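Local coordinates for Phl p 3 allergen (Phleum pratense, PDB 3FT1), which is a secreted major grass pollen allergen recognised by IgE, related to the C-terminal domain of beta-expansins, with its own role in the plant not firmly established, at residues L17-Y23 with F65-S71. Residues are numbered along the deposited sequence.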
loop_
_atom_site.group_PDB
_atom_site.type_symbol
_atom_site.label_atom_id
_atom_site.label_comp_id
_atom_site.label_asym_id
_atom_site.label_seq_id
_atom_site.Cartn_x
_atom_site.Cartn_y
_atom_site.Cartn_z
ATOM N N LEU A 17 4.805 -8.169 2.383
ATOM C CA LEU A 17 3.715 -7.367 2.925
ATOM C C LEU A 17 2.392 -7.881 2.400
ATOM O O LEU A 17 2.174 -7.910 1.200
ATOM C CB LEU A 17 3.868 -5.901 2.522
ATOM C CG LEU A 17 4.689 -4.998 3.432
ATOM C CD1 LEU A 17 4.834 -3.613 2.804
ATOM C CD2 LEU A 17 4.042 -4.907 4.811
ATOM N N VAL A 18 1.516 -8.291 3.311
ATOM C CA VAL A 18 0.163 -8.673 2.962
ATOM C C VAL A 18 -0.725 -7.616 3.576
ATOM O O VAL A 18 -0.776 -7.483 4.806
ATOM C CB VAL A 18 -0.207 -10.050 3.544
ATOM C CG1 VAL A 18 -1.594 -10.453 3.098
ATOM C CG2 VAL A 18 0.818 -11.099 3.121
ATOM N N LEU A 19 -1.409 -6.855 2.726
ATOM C CA LEU A 19 -2.119 -5.670 3.186
ATOM C C LEU A 19 -3.578 -5.693 2.813
ATOM O O LEU A 19 -3.926 -5.842 1.637
ATOM C CB LEU A 19 -1.494 -4.408 2.587
ATOM C CG LEU A 19 -0.040 -4.123 2.956
ATOM C CD1 LEU A 19 0.482 -2.963 2.118
ATOM C CD2 LEU A 19 0.062 -3.815 4.445
ATOM N N ASP A 20 -4.419 -5.538 3.830
ATOM C CA ASP A 20 -5.816 -5.195 3.628
ATOM C C ASP A 20 -5.862 -3.698 3.394
ATOM O O ASP A 20 -5.692 -2.902 4.315
ATOM C CB ASP A 20 -6.638 -5.555 4.868
ATOM C CG ASP A 20 -8.111 -5.247 4.701
ATOM O OD1 ASP A 20 -8.526 -4.879 3.582
ATOM O OD2 ASP A 20 -8.859 -5.375 5.694
ATOM N N ILE A 21 -6.060 -3.311 2.144
ATOM C CA ILE A 21 -6.108 -1.905 1.801
ATOM C C ILE A 21 -7.568 -1.543 1.583
ATOM O O ILE A 21 -8.250 -2.153 0.755
ATOM C CB ILE A 21 -5.276 -1.608 0.521
ATOM C CG1 ILE A 21 -3.812 -2.010 0.736
ATOM C CG2 ILE A 21 -5.385 -0.136 0.132
ATOM C CD1 ILE A 21 -2.932 -1.856 -0.498
ATOM N N LYS A 22 -8.053 -0.574 2.351
ATOM C CA LYS A 22 -9.408 -0.079 2.188
ATOM C C LYS A 22 -9.326 1.284 1.526
ATOM O O LYS A 22 -8.915 2.264 2.143
ATOM C CB LYS A 22 -10.105 0.006 3.542
ATOM C CG LYS A 22 -10.458 -1.361 4.105
ATOM C CD LYS A 22 -11.647 -1.943 3.331
ATOM C CE LYS A 22 -12.069 -3.305 3.853
ATOM N NZ LYS A 22 -11.106 -4.375 3.483
ATOM N N TYR A 23 -9.715 1.323 0.255
ATOM C CA TYR A 23 -9.576 2.505 -0.577
ATOM C C TYR A 23 -10.959 3.053 -0.837
ATOM O O TYR A 23 -11.851 2.325 -1.267
ATOM C CB TYR A 23 -8.910 2.114 -1.898
ATOM C CG TYR A 23 -8.826 3.200 -2.952
ATOM C CD1 TYR A 23 -7.679 3.970 -3.090
ATOM C CD2 TYR A 23 -9.881 3.430 -3.834
ATOM C CE1 TYR A 23 -7.584 4.951 -4.067
ATOM C CE2 TYR A 23 -9.796 4.411 -4.813
ATOM C CZ TYR A 23 -8.643 5.163 -4.924
ATOM O OH TYR A 23 -8.530 6.144 -5.878
ATOM N N PHE A 65 7.593 2.700 3.819
ATOM C CA PHE A 65 7.097 2.328 2.503
ATOM C C PHE A 65 6.169 3.378 1.899
ATOM O O PHE A 65 5.315 3.921 2.582
ATOM C CB PHE A 65 6.390 0.976 2.596
ATOM C CG PHE A 65 7.259 -0.114 3.166
ATOM C CD1 PHE A 65 8.347 -0.585 2.456
ATOM C CD2 PHE A 65 6.998 -0.649 4.417
ATOM C CE1 PHE A 65 9.157 -1.578 2.979
ATOM C CE2 PHE A 65 7.807 -1.645 4.949
ATOM C CZ PHE A 65 8.885 -2.109 4.222
ATOM N N ASN A 66 6.354 3.640 0.608
ATOM C CA ASN A 66 5.489 4.535 -0.158
ATOM C C ASN A 66 4.597 3.725 -1.083
ATOM O O ASN A 66 4.996 2.663 -1.560
ATOM C CB ASN A 66 6.352 5.497 -0.977
ATOM C CG ASN A 66 7.493 6.063 -0.168
ATOM O OD1 ASN A 66 7.284 6.893 0.715
ATOM N ND2 ASN A 66 8.708 5.591 -0.442
ATOM N N PHE A 67 3.386 4.213 -1.325
ATOM C CA PHE A 67 2.421 3.494 -2.152
ATOM C C PHE A 67 1.822 4.412 -3.212
ATOM O O PHE A 67 1.412 5.530 -2.910
ATOM C CB PHE A 67 1.307 2.898 -1.283
ATOM C CG PHE A 67 1.795 1.834 -0.339
ATOM C CD1 PHE A 67 1.841 0.511 -0.740
ATOM C CD2 PHE A 67 2.258 2.168 0.923
ATOM C CE1 PHE A 67 2.326 -0.477 0.112
ATOM C CE2 PHE A 67 2.740 1.190 1.785
ATOM C CZ PHE A 67 2.770 -0.132 1.380
ATOM N N ARG A 68 1.798 3.934 -4.449
ATOM C CA ARG A 68 1.151 4.667 -5.537
ATOM C C ARG A 68 -0.112 3.934 -5.921
ATOM O O ARG A 68 -0.078 2.727 -6.198
ATOM C CB ARG A 68 2.062 4.782 -6.754
ATOM C CG ARG A 68 1.395 5.478 -7.935
ATOM C CD ARG A 68 2.414 5.947 -8.951
ATOM N NE ARG A 68 2.987 4.830 -9.693
ATOM C CZ ARG A 68 3.939 4.963 -10.614
ATOM N NH1 ARG A 68 4.426 6.165 -10.901
ATOM N NH2 ARG A 68 4.401 3.896 -11.248
ATOM N N PHE A 69 -1.222 4.668 -5.922
ATOM C CA PHE A 69 -2.520 4.143 -6.327
ATOM C C PHE A 69 -2.933 4.691 -7.686
ATOM O O PHE A 69 -2.735 5.870 -7.971
ATOM C CB PHE A 69 -3.599 4.550 -5.321
ATOM C CG PHE A 69 -3.422 3.940 -3.952
ATOM C CD1 PHE A 69 -3.885 2.667 -3.686
ATOM C CD2 PHE A 69 -2.802 4.644 -2.937
ATOM C CE1 PHE A 69 -3.735 2.103 -2.437
ATOM C CE2 PHE A 69 -2.647 4.081 -1.682
ATOM C CZ PHE A 69 -3.115 2.807 -1.438
ATOM N N MET A 70 -3.534 3.831 -8.500
ATOM C CA MET A 70 -4.240 4.258 -9.704
ATOM C C MET A 70 -5.651 3.714 -9.622
ATOM O O MET A 70 -5.846 2.505 -9.465
ATOM C CB MET A 70 -3.547 3.719 -10.959
ATOM C CG MET A 70 -2.279 4.454 -11.315
ATOM S SD MET A 70 -2.630 6.131 -11.889
ATOM C CE MET A 70 -3.642 5.792 -13.329
ATOM N N SER A 71 -6.636 4.603 -9.681
ATOM C CA SER A 71 -8.037 4.187 -9.638
ATOM C C SER A 71 -8.491 3.723 -11.016
ATOM O O SER A 71 -7.817 3.981 -12.018
ATOM C CB SER A 71 -8.928 5.334 -9.163
ATOM O OG SER A 71 -9.153 6.272 -10.205
#
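L17, L19, I21 and Y23 of 17-23 meet F65, F67 and F69 on 65-71, and no hydrogen bond joins the two strands. L17 CD1 sits over one face of the F65 ring, 4.2 Å from its centroid and 17° off the ring normal, a CH-pi contact; the same methyl lies 4.3 Å from F67 CZ, near the plane of that second ring. L19 CD1 approaches F67 CE1 at 3.7 Å, and I21 CG2 meets the edge of the next ring at F69 CE1, 3.8 Å away. Such packing of inward side chains is that of a beta-sandwich core, here the immunoglobulin-like fold of the expansin C-terminal domain: the strand axes, 11.1 Å apart at closest approach and crossing at -51°, belong to facing layers, and alternate residues point inward. F6 of strand 3-8 and F79 of strand 76-83 extend the aromatic cluster around F67 and F69, respectively. The aromatic pair Y23–F69 has centroids 5.7 Å apart and planes at 40°, with Y23 CD1 over the F69 face. At the same end, Y23 OH packs against S71 CB at 3.4 Å, while S71 OG is hydrogen-bonded to D28. On the outward side of 17-23, K22 NZ forms a salt bridge with D20 OD1 at 2.6 Å.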